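Local atomic coordinates of bifunctional endo-1,4-beta-xylanase A (Neocallimastix patriciarum, PDB entry 2VG9), a protein that catalyses the hydrolysis of internal beta-1,4-xylosidic linkages in xylan, as a family 11 glycoside hydrolase built on a beta jelly roll. Residues A[56-60]-A[192-196]; A[72-78]-A[169-175]; A[138-142]-A[180-186]. The contacts are given in a common frame with arbitrary orientation. Residue numbers count along the deposited sequence, not the author numbering.

In the fold
A jelly roll is held together within its sheets and between them. Interaction 1 pairs strands of the larger, curled sheet, and interaction 2 pairs the edge strand 169-173 of the second sheet with strand 73-86; their centres lie about 12 Å apart and their side chains meet between the sheets, V194 packing on I73, L75 and V174, and L196 on Y77. Interaction 3 packs a helix end on the large sheet, its centre about 20 Å from that of interaction 1 and about 19 Å from that of interaction 2. Helix 174-182 begins in interaction 2 and ends in interaction 3. Along the chain interaction 1 encloses the other two, which interleave.

Interaction 1: A[56-60]-A[192-196]; sequences RRGLD and YEVAL
Strand 56-60 and residues 193-196 run antiparallel, their axes 4.5 Å apart at closest and at 155° to each other. R57 and L196 form a hydrogen-bonded pair (R57 N to L196 O 3.2 Å, L196 N to R57 O 2.9 Å), as do L59 and V194 (L59 N to V194 O 2.8 Å, V194 N to L59 O 3.0 Å). Between them G58 faces A195 as a non-hydrogen-bonded pair with only 3.7 Å between CA atoms; a CB on G58 would clash with V194 O. D60 and E193 pair likewise. Such pairing builds the large sheet of the beta jelly roll. L59, V194 and L196, all with chi1 t, lie on the face that meets V209, L212 and V214 of strand 203-216 in the second sheet. E193 (chi1 p, chi2 t) and A195 point to the other face. There a water receives a weak bond from R56 NH1 (3.3 Å) and donates to E193 OE2 (2.7 Å), while R56 also forms a salt bridge with E22.

Interaction 2: A[72-78]-A[169-175]; sequences YIGLDYA and SGHITVS
L75 (chi1 t), I172 (m) and V174 (t) form the apolar centre: L75 CB meets V174 CG2 at 3.8 Å, L75 CD2 meets I172 CD1 at 4.2 Å, and I73 CG2 lies 3.8 Å from V174 CB. Y77, chi1 p, extends this patch, its CE2 3.7 Å from I172 CD1 and its ring face covering S169 CA in a CH-pi contact (3.9 Å to the centroid); its hydroxyl bonds to E116. Strands 73-78 and 169-173 run antiparallel at 177°, axes 4.7 Å apart, bonded through L75 N to I172 O (2.9 Å), I172 N to L75 O (2.7 Å), Y77 N to G170 O (3.1 Å) and G170 N to Y77 O (2.9 Å). At the polar end I73 N bonds to S175 OG (3.0 Å), and a water 2.6 Å from Y72 OH donates to T173 OG1 (3.1 Å), which is also hydrogen-bonded to D133. T173 centres an inverse gamma turn at the N-cap of helix 174-182, a strand-to-helix junction at the edge of the jelly roll's second sheet.

Interaction 3: A[138-142]-A[180-186]; sequences KIFQM and EWAKQGW
I139 and W186 have the most surface covered in this contact, with Q141 next. I139 (chi1 p, chi2 t) points from strand 138-142 to the helix, its CA 7.5 Å from that of W181. Its CD1 comes 3.9 Å from E180 O, and its CG2 lies 3.7 Å from W181 NE1, at the edge of the indole near its plane. W186 (chi1 m, chi2 -21°) turns back onto the strand: its CH2 is 3.4 Å from F140 C and 4.1 Å from I139 C. Q141, with chi1 and chi2 both p, lays CG over the six-membered ring of W186, 3.7 Å from the centroid, a CH-pi contact; its OE1 bonds to K157. W186 can turn back because the helix ends in a Schellman motif: G185 takes phi 93°, psi 7°, G185 N bonds to A182 O (2.9 Å), and a weak bond joins W186 N to W181 O (3.5 Å). F140 points away from this packing, its ring meeting F160. Strands 128-132 and 153-163 flank strand 135-145 in the large sheet; E180 touches V130 and I132, W181 NE1 bonds weakly to S161, and Y159 meets the W186 ring, so the helix end and the turn after it pack on these strands.

Interaction 1: A[56-60]-A[192-196]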
loop_
_atom_site.group_PDB
_atom_site.type_symbol
_atom_site.label_atom_id
_atom_site.label_comp_id
_atom_site.label_asym_id
_atom_site.label_seq_id
_atom_site.Cartn_x
_atom_site.Cartn_y
_atom_site.Cartn_z
ATOM N N ARG A 56 4.479 4.113 5.132
ATOM C CA ARG A 56 4.482 4.115 3.674
ATOM C C ARG A 56 5.111 5.368 3.111
ATOM O O ARG A 56 5.033 6.452 3.708
ATOM C CB ARG A 56 3.065 3.982 3.148
ATOM C CG ARG A 56 2.132 5.013 3.665
ATOM C CD ARG A 56 0.761 4.966 2.965
ATOM N NE ARG A 56 -0.064 3.866 3.452
ATOM C CZ ARG A 56 -1.275 3.980 3.984
ATOM N NH1 ARG A 56 -1.866 5.163 4.126
ATOM N NH2 ARG A 56 -1.891 2.887 4.375
ATOM N N ARG A 57 5.723 5.203 1.953
ATOM C CA ARG A 57 6.333 6.297 1.190
ATOM C C ARG A 57 6.009 6.125 -0.278
ATOM O O ARG A 57 6.020 4.992 -0.798
ATOM C CB ARG A 57 7.852 6.282 1.368
ATOM C CG ARG A 57 8.288 6.730 2.790
ATOM C CD ARG A 57 9.653 7.325 2.743
ATOM N NE ARG A 57 9.606 8.687 2.221
ATOM C CZ ARG A 57 10.672 9.465 2.060
ATOM N NH1 ARG A 57 11.890 9.007 2.366
ATOM N NH2 ARG A 57 10.522 10.703 1.593
ATOM N N GLY A 58 5.739 7.228 -0.976
ATOM C CA GLY A 58 5.357 7.097 -2.394
ATOM C C GLY A 58 5.338 8.385 -3.179
ATOM O O GLY A 58 5.750 9.433 -2.692
ATOM N N LEU A 59 4.815 8.289 -4.400
ATOM C CA LEU A 59 4.817 9.384 -5.344
ATOM C C LEU A 59 3.369 9.819 -5.473
ATOM O O LEU A 59 2.518 8.990 -5.816
ATOM C CB LEU A 59 5.392 8.928 -6.713
ATOM C CG LEU A 59 5.576 10.050 -7.744
ATOM C CD1 LEU A 59 6.490 11.145 -7.178
ATOM C CD2 LEU A 59 6.169 9.495 -9.054
ATOM N N ASP A 60 3.083 11.092 -5.158
ATOM C CA ASP A 60 1.711 11.646 -5.343
ATOM C C ASP A 60 1.526 11.987 -6.795
ATOM O O ASP A 60 2.443 12.534 -7.435
ATOM C CB ASP A 60 1.444 12.896 -4.472
ATOM C CG ASP A 60 0.125 13.678 -4.898
ATOM O OD1 ASP A 60 -1.040 13.226 -4.664
ATOM O OD2 ASP A 60 0.268 14.800 -5.448
ATOM N N TYR A 192 -4.367 8.882 -7.307
ATOM C CA TYR A 192 -3.981 9.663 -6.157
ATOM C C TYR A 192 -2.477 9.571 -5.851
ATOM O O TYR A 192 -1.826 10.587 -5.687
ATOM C CB TYR A 192 -4.824 9.207 -4.955
ATOM C CG TYR A 192 -4.519 9.880 -3.631
ATOM C CD1 TYR A 192 -4.825 11.230 -3.439
ATOM C CD2 TYR A 192 -3.958 9.170 -2.562
ATOM C CE1 TYR A 192 -4.573 11.877 -2.234
ATOM C CE2 TYR A 192 -3.699 9.815 -1.319
ATOM C CZ TYR A 192 -4.018 11.176 -1.174
ATOM O OH TYR A 192 -3.791 11.882 -0.001
ATOM N N GLU A 193 -1.949 8.349 -5.729
ATOM C CA GLU A 193 -0.536 8.100 -5.379
ATOM C C GLU A 193 -0.180 6.652 -5.689
ATOM O O GLU A 193 -1.065 5.813 -5.918
ATOM C CB GLU A 193 -0.313 8.286 -3.879
ATOM C CG GLU A 193 -0.962 7.125 -3.080
ATOM C CD GLU A 193 -0.918 7.322 -1.578
ATOM O OE1 GLU A 193 0.069 7.891 -1.069
ATOM O OE2 GLU A 193 -1.883 6.912 -0.909
ATOM N N VAL A 194 1.125 6.369 -5.686
ATOM C CA VAL A 194 1.653 5.021 -5.811
ATOM C C VAL A 194 2.727 4.945 -4.742
ATOM O O VAL A 194 3.740 5.678 -4.775
ATOM C CB VAL A 194 2.250 4.707 -7.219
ATOM C CG1 VAL A 194 2.883 3.301 -7.255
ATOM C CG2 VAL A 194 1.170 4.816 -8.338
ATOM N N ALA A 195 2.490 4.067 -3.772
ATOM C CA ALA A 195 3.339 4.011 -2.609
ATOM C C ALA A 195 3.740 2.597 -2.320
ATOM O O ALA A 195 3.054 1.671 -2.729
ATOM C CB ALA A 195 2.603 4.629 -1.371
ATOM N N LEU A 196 4.861 2.433 -1.619
ATOM C CA LEU A 196 5.191 1.163 -0.983
ATOM C C LEU A 196 4.865 1.229 0.518
ATOM O O LEU A 196 5.260 2.162 1.204
ATOM C CB LEU A 196 6.641 0.791 -1.218
ATOM C CG LEU A 196 6.917 -0.644 -0.791
ATOM C CD1 LEU A 196 6.358 -1.616 -1.863
ATOM C CD2 LEU A 196 8.443 -0.793 -0.531
HETATM O O HOH W 1 -2.256 7.356 1.729
#

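Interaction 2: A[72-78]-A[169-175]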
loop_
_atom_site.group_PDB
_atom_site.type_symbol
_atom_site.label_atom_id
_atom_site.label_comp_id
_atom_site.label_asym_id
_atom_site.label_seq_id
_atom_site.Cartn_x
_atom_site.Cartn_y
_atom_site.Cartn_z
ATOM N N TYR A 72 3.014 4.251 -18.685
ATOM C CA TYR A 72 3.843 3.317 -17.946
ATOM C C TYR A 72 4.050 3.843 -16.530
ATOM O O TYR A 72 4.341 5.022 -16.342
ATOM C CB TYR A 72 5.201 3.105 -18.653
ATOM C CG TYR A 72 5.979 1.953 -18.086
ATOM C CD1 TYR A 72 5.868 0.681 -18.643
ATOM C CD2 TYR A 72 6.820 2.130 -16.975
ATOM C CE1 TYR A 72 6.576 -0.396 -18.118
ATOM C CE2 TYR A 72 7.557 1.049 -16.437
ATOM C CZ TYR A 72 7.417 -0.211 -17.013
ATOM O OH TYR A 72 8.097 -1.305 -16.493
ATOM N N ILE A 73 3.864 2.975 -15.532
ATOM C CA ILE A 73 4.195 3.332 -14.144
ATOM C C ILE A 73 5.046 2.177 -13.625
ATOM O O ILE A 73 4.602 1.033 -13.621
ATOM C CB ILE A 73 2.949 3.576 -13.243
ATOM C CG1 ILE A 73 2.019 4.659 -13.826
ATOM C CG2 ILE A 73 3.394 3.923 -11.752
ATOM C CD1 ILE A 73 0.649 4.783 -13.046
ATOM N N GLY A 74 6.288 2.481 -13.254
ATOM C CA GLY A 74 7.189 1.467 -12.696
ATOM C C GLY A 74 7.449 1.690 -11.210
ATOM O O GLY A 74 7.485 2.845 -10.735
ATOM N N LEU A 75 7.619 0.595 -10.469
ATOM C CA LEU A 75 8.081 0.677 -9.075
ATOM C C LEU A 75 9.133 -0.403 -8.876
ATOM O O LEU A 75 8.870 -1.583 -9.139
ATOM C CB LEU A 75 6.926 0.546 -8.046
ATOM C CG LEU A 75 7.253 0.689 -6.521
ATOM C CD1 LEU A 75 6.063 1.234 -5.734
ATOM C CD2 LEU A 75 7.671 -0.648 -5.885
ATOM N N ASP A 76 10.311 0.013 -8.400
ATOM C CA ASP A 76 11.405 -0.906 -8.132
ATOM C C ASP A 76 11.705 -0.761 -6.667
ATOM O O ASP A 76 11.744 0.354 -6.168
ATOM C CB ASP A 76 12.639 -0.528 -8.947
ATOM C CG ASP A 76 12.423 -0.664 -10.427
ATOM O OD1 ASP A 76 12.071 -1.746 -10.866
ATOM O OD2 ASP A 76 12.606 0.323 -11.170
ATOM N N TYR A 77 11.890 -1.872 -5.974
ATOM C CA TYR A 77 12.098 -1.847 -4.533
ATOM C C TYR A 77 13.051 -2.976 -4.109
ATOM O O TYR A 77 13.180 -4.003 -4.791
ATOM C CB TYR A 77 10.736 -1.922 -3.785
ATOM C CG TYR A 77 10.098 -3.310 -3.804
ATOM C CD1 TYR A 77 10.107 -4.121 -2.654
ATOM C CD2 TYR A 77 9.504 -3.805 -4.967
ATOM C CE1 TYR A 77 9.533 -5.442 -2.679
ATOM C CE2 TYR A 77 8.931 -5.101 -5.016
ATOM C CZ TYR A 77 8.961 -5.906 -3.869
ATOM O OH TYR A 77 8.408 -7.132 -3.952
ATOM N N ALA A 78 13.759 -2.762 -3.004
ATOM C CA ALA A 78 14.466 -3.853 -2.299
ATOM C C ALA A 78 14.338 -3.580 -0.798
ATOM O O ALA A 78 14.591 -2.448 -0.353
ATOM C CB ALA A 78 15.954 -3.940 -2.716
ATOM N N SER A 169 11.916 -8.020 -2.912
ATOM C CA SER A 169 12.552 -7.090 -3.866
ATOM C C SER A 169 12.146 -7.387 -5.298
ATOM O O SER A 169 11.807 -8.536 -5.634
ATOM C CB SER A 169 14.093 -7.110 -3.741
ATOM O OG SER A 169 14.594 -8.358 -4.142
ATOM N N GLY A 170 12.199 -6.367 -6.144
ATOM C CA GLY A 170 11.999 -6.604 -7.549
ATOM C C GLY A 170 11.360 -5.448 -8.279
ATOM O O GLY A 170 11.212 -4.381 -7.718
ATOM N N HIS A 171 11.006 -5.680 -9.541
ATOM C CA HIS A 171 10.343 -4.688 -10.375
ATOM C C HIS A 171 8.842 -4.958 -10.442
ATOM O O HIS A 171 8.433 -6.107 -10.607
ATOM C CB HIS A 171 10.885 -4.767 -11.792
ATOM C CG HIS A 171 10.159 -3.862 -12.733
ATOM N ND1 HIS A 171 9.085 -4.285 -13.489
ATOM C CD2 HIS A 171 10.288 -2.534 -12.962
ATOM C CE1 HIS A 171 8.615 -3.261 -14.186
ATOM N NE2 HIS A 171 9.320 -2.190 -13.875
ATOM N N ILE A 172 8.035 -3.911 -10.279
ATOM C CA ILE A 172 6.590 -4.008 -10.490
ATOM C C ILE A 172 6.163 -3.007 -11.570
ATOM O O ILE A 172 6.392 -1.794 -11.452
ATOM C CB ILE A 172 5.789 -3.730 -9.184
ATOM C CG1 ILE A 172 6.223 -4.718 -8.057
ATOM C CG2 ILE A 172 4.227 -3.684 -9.457
ATOM C CD1 ILE A 172 5.741 -4.337 -6.685
ATOM N N THR A 173 5.547 -3.539 -12.621
ATOM C CA THR A 173 4.868 -2.718 -13.608
ATOM C C THR A 173 3.468 -2.400 -13.096
ATOM O O THR A 173 2.469 -3.048 -13.464
ATOM C CB THR A 173 4.837 -3.376 -15.002
ATOM O OG1 THR A 173 6.122 -3.961 -15.273
ATOM C CG2 THR A 173 4.434 -2.336 -16.094
ATOM N N VAL A 174 3.417 -1.380 -12.242
ATOM C CA VAL A 174 2.198 -0.942 -11.587
ATOM C C VAL A 174 1.079 -0.702 -12.634
ATOM O O VAL A 174 -0.075 -1.102 -12.426
ATOM C CB VAL A 174 2.470 0.341 -10.743
ATOM C CG1 VAL A 174 1.182 0.929 -10.195
ATOM C CG2 VAL A 174 3.467 0.025 -9.567
ATOM N N SER A 175 1.427 -0.102 -13.776
ATOM C CA SER A 175 0.428 0.164 -14.824
ATOM C C SER A 175 -0.206 -1.115 -15.408
ATOM O O SER A 175 -1.326 -1.061 -15.905
ATOM C CB SER A 175 1.051 1.024 -15.955
ATOM O OG SER A 175 2.353 0.562 -16.323
HETATM O O HOH W 2 7.982 -3.556 -17.774
#

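Interaction 3: A[138-142]-A[180-186]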
loop_
_atom_site.group_PDB
_atom_site.type_symbol
_atom_site.label_atom_id
_atom_site.label_comp_id
_atom_site.label_asym_id
_atom_site.label_seq_id
_atom_site.Cartn_x
_atom_site.Cartn_y
_atom_site.Cartn_z
ATOM N N LYS A 138 -3.139 -13.115 -7.995
ATOM C CA LYS A 138 -4.575 -13.286 -7.930
ATOM C C LYS A 138 -5.188 -11.915 -7.775
ATOM O O LYS A 138 -4.818 -11.151 -6.853
ATOM C CB LYS A 138 -4.907 -14.112 -6.701
ATOM C CG LYS A 138 -6.397 -14.353 -6.528
ATOM C CD LYS A 138 -6.689 -15.241 -5.337
ATOM C CE LYS A 138 -8.204 -15.493 -5.274
ATOM N NZ LYS A 138 -8.506 -16.561 -4.302
ATOM N N ILE A 139 -6.142 -11.602 -8.647
ATOM C CA ILE A 139 -6.838 -10.343 -8.568
ATOM C C ILE A 139 -8.295 -10.515 -8.102
ATOM O O ILE A 139 -9.000 -11.495 -8.471
ATOM C CB ILE A 139 -6.720 -9.542 -9.876
ATOM C CG1 ILE A 139 -7.467 -10.241 -11.035
ATOM C CG2 ILE A 139 -5.219 -9.278 -10.219
ATOM C CD1 ILE A 139 -7.612 -9.412 -12.344
ATOM N N PHE A 140 -8.738 -9.580 -7.272
ATOM C CA PHE A 140 -10.104 -9.578 -6.794
ATOM C C PHE A 140 -10.402 -8.205 -6.251
ATOM O O PHE A 140 -9.478 -7.414 -5.953
ATOM C CB PHE A 140 -10.350 -10.670 -5.712
ATOM C CG PHE A 140 -9.372 -10.627 -4.551
ATOM C CD1 PHE A 140 -9.664 -9.882 -3.404
ATOM C CD2 PHE A 140 -8.159 -11.311 -4.613
ATOM C CE1 PHE A 140 -8.776 -9.825 -2.324
ATOM C CE2 PHE A 140 -7.235 -11.250 -3.520
ATOM C CZ PHE A 140 -7.541 -10.506 -2.383
ATOM N N GLN A 141 -11.698 -7.913 -6.126
ATOM C CA GLN A 141 -12.127 -6.673 -5.501
ATOM C C GLN A 141 -13.108 -6.984 -4.387
ATOM O O GLN A 141 -13.669 -8.080 -4.340
ATOM C CB GLN A 141 -12.692 -5.661 -6.524
ATOM C CG GLN A 141 -13.801 -6.194 -7.447
ATOM C CD GLN A 141 -15.172 -6.062 -6.834
ATOM O OE1 GLN A 141 -15.446 -5.100 -6.140
ATOM N NE2 GLN A 141 -16.047 -7.042 -7.087
ATOM N N MET A 142 -13.266 -6.047 -3.460
ATOM C CA MET A 142 -14.221 -6.225 -2.353
ATOM C C MET A 142 -14.674 -4.894 -1.786
ATOM O O MET A 142 -13.989 -3.898 -1.938
ATOM C CB MET A 142 -13.673 -7.165 -1.262
ATOM C CG MET A 142 -12.571 -6.658 -0.334
ATOM S SD MET A 142 -11.740 -8.077 0.493
ATOM C CE MET A 142 -13.156 -9.003 1.084
ATOM N N GLU A 180 -4.970 -4.853 -15.914
ATOM C CA GLU A 180 -5.655 -6.086 -15.506
ATOM C C GLU A 180 -6.934 -5.842 -14.751
ATOM O O GLU A 180 -7.922 -6.546 -15.006
ATOM C CB GLU A 180 -4.734 -7.037 -14.715
ATOM C CG GLU A 180 -3.642 -7.697 -15.592
ATOM C CD GLU A 180 -4.168 -8.755 -16.589
ATOM O OE1 GLU A 180 -5.364 -9.099 -16.588
ATOM O OE2 GLU A 180 -3.364 -9.264 -17.391
ATOM N N TRP A 181 -6.942 -4.881 -13.811
ATOM C CA TRP A 181 -8.185 -4.559 -13.097
ATOM C C TRP A 181 -9.239 -3.940 -14.028
ATOM O O TRP A 181 -10.444 -4.273 -13.970
ATOM C CB TRP A 181 -7.903 -3.653 -11.900
ATOM C CG TRP A 181 -6.911 -4.217 -10.879
ATOM C CD1 TRP A 181 -6.607 -5.544 -10.623
ATOM C CD2 TRP A 181 -6.095 -3.444 -9.980
ATOM N NE1 TRP A 181 -5.641 -5.620 -9.627
ATOM C CE2 TRP A 181 -5.324 -4.346 -9.220
ATOM C CE3 TRP A 181 -5.936 -2.067 -9.763
ATOM C CZ2 TRP A 181 -4.406 -3.914 -8.259
ATOM C CZ3 TRP A 181 -5.039 -1.646 -8.805
ATOM C CH2 TRP A 181 -4.269 -2.562 -8.082
ATOM N N ALA A 182 -8.773 -3.043 -14.900
ATOM C CA ALA A 182 -9.601 -2.433 -15.930
ATOM C C ALA A 182 -10.244 -3.501 -16.829
ATOM O O ALA A 182 -11.430 -3.409 -17.136
ATOM C CB ALA A 182 -8.775 -1.442 -16.742
ATOM N N LYS A 183 -9.478 -4.534 -17.180
ATOM C CA LYS A 183 -9.942 -5.633 -18.031
ATOM C C LYS A 183 -11.108 -6.405 -17.421
ATOM O O LYS A 183 -11.801 -7.104 -18.149
ATOM C CB LYS A 183 -8.832 -6.640 -18.283
ATOM C CG LYS A 183 -8.140 -6.539 -19.603
ATOM C CD LYS A 183 -6.932 -7.465 -19.593
ATOM C CE LYS A 183 -6.374 -7.675 -20.978
ATOM N NZ LYS A 183 -5.684 -6.459 -21.498
ATOM N N GLN A 184 -11.262 -6.325 -16.093
ATOM C CA GLN A 184 -12.340 -7.014 -15.372
ATOM C C GLN A 184 -13.637 -6.259 -15.438
ATOM O O GLN A 184 -14.701 -6.771 -15.040
ATOM C CB GLN A 184 -11.977 -7.253 -13.896
ATOM C CG GLN A 184 -10.613 -7.954 -13.645
ATOM C CD GLN A 184 -10.394 -9.183 -14.547
ATOM O OE1 GLN A 184 -9.425 -9.245 -15.348
ATOM N NE2 GLN A 184 -11.282 -10.156 -14.424
ATOM N N GLY A 185 -13.553 -5.035 -15.935
ATOM C CA GLY A 185 -14.696 -4.168 -15.973
ATOM C C GLY A 185 -14.789 -3.280 -14.764
ATOM O O GLY A 185 -15.786 -2.607 -14.603
ATOM N N TRP A 186 -13.774 -3.279 -13.897
ATOM C CA TRP A 186 -13.841 -2.464 -12.698
ATOM C C TRP A 186 -13.593 -1.003 -13.021
ATOM O O TRP A 186 -12.736 -0.686 -13.844
ATOM C CB TRP A 186 -12.847 -2.935 -11.626
ATOM C CG TRP A 186 -12.918 -4.424 -11.335
ATOM C CD1 TRP A 186 -13.957 -5.266 -11.595
ATOM C CD2 TRP A 186 -11.924 -5.202 -10.672
ATOM N NE1 TRP A 186 -13.656 -6.532 -11.158
ATOM C CE2 TRP A 186 -12.401 -6.523 -10.603
ATOM C CE3 TRP A 186 -10.660 -4.910 -10.149
ATOM C CZ2 TRP A 186 -11.664 -7.557 -10.021
ATOM C CZ3 TRP A 186 -9.919 -5.940 -9.574
ATOM C CH2 TRP A 186 -10.411 -7.250 -9.536
#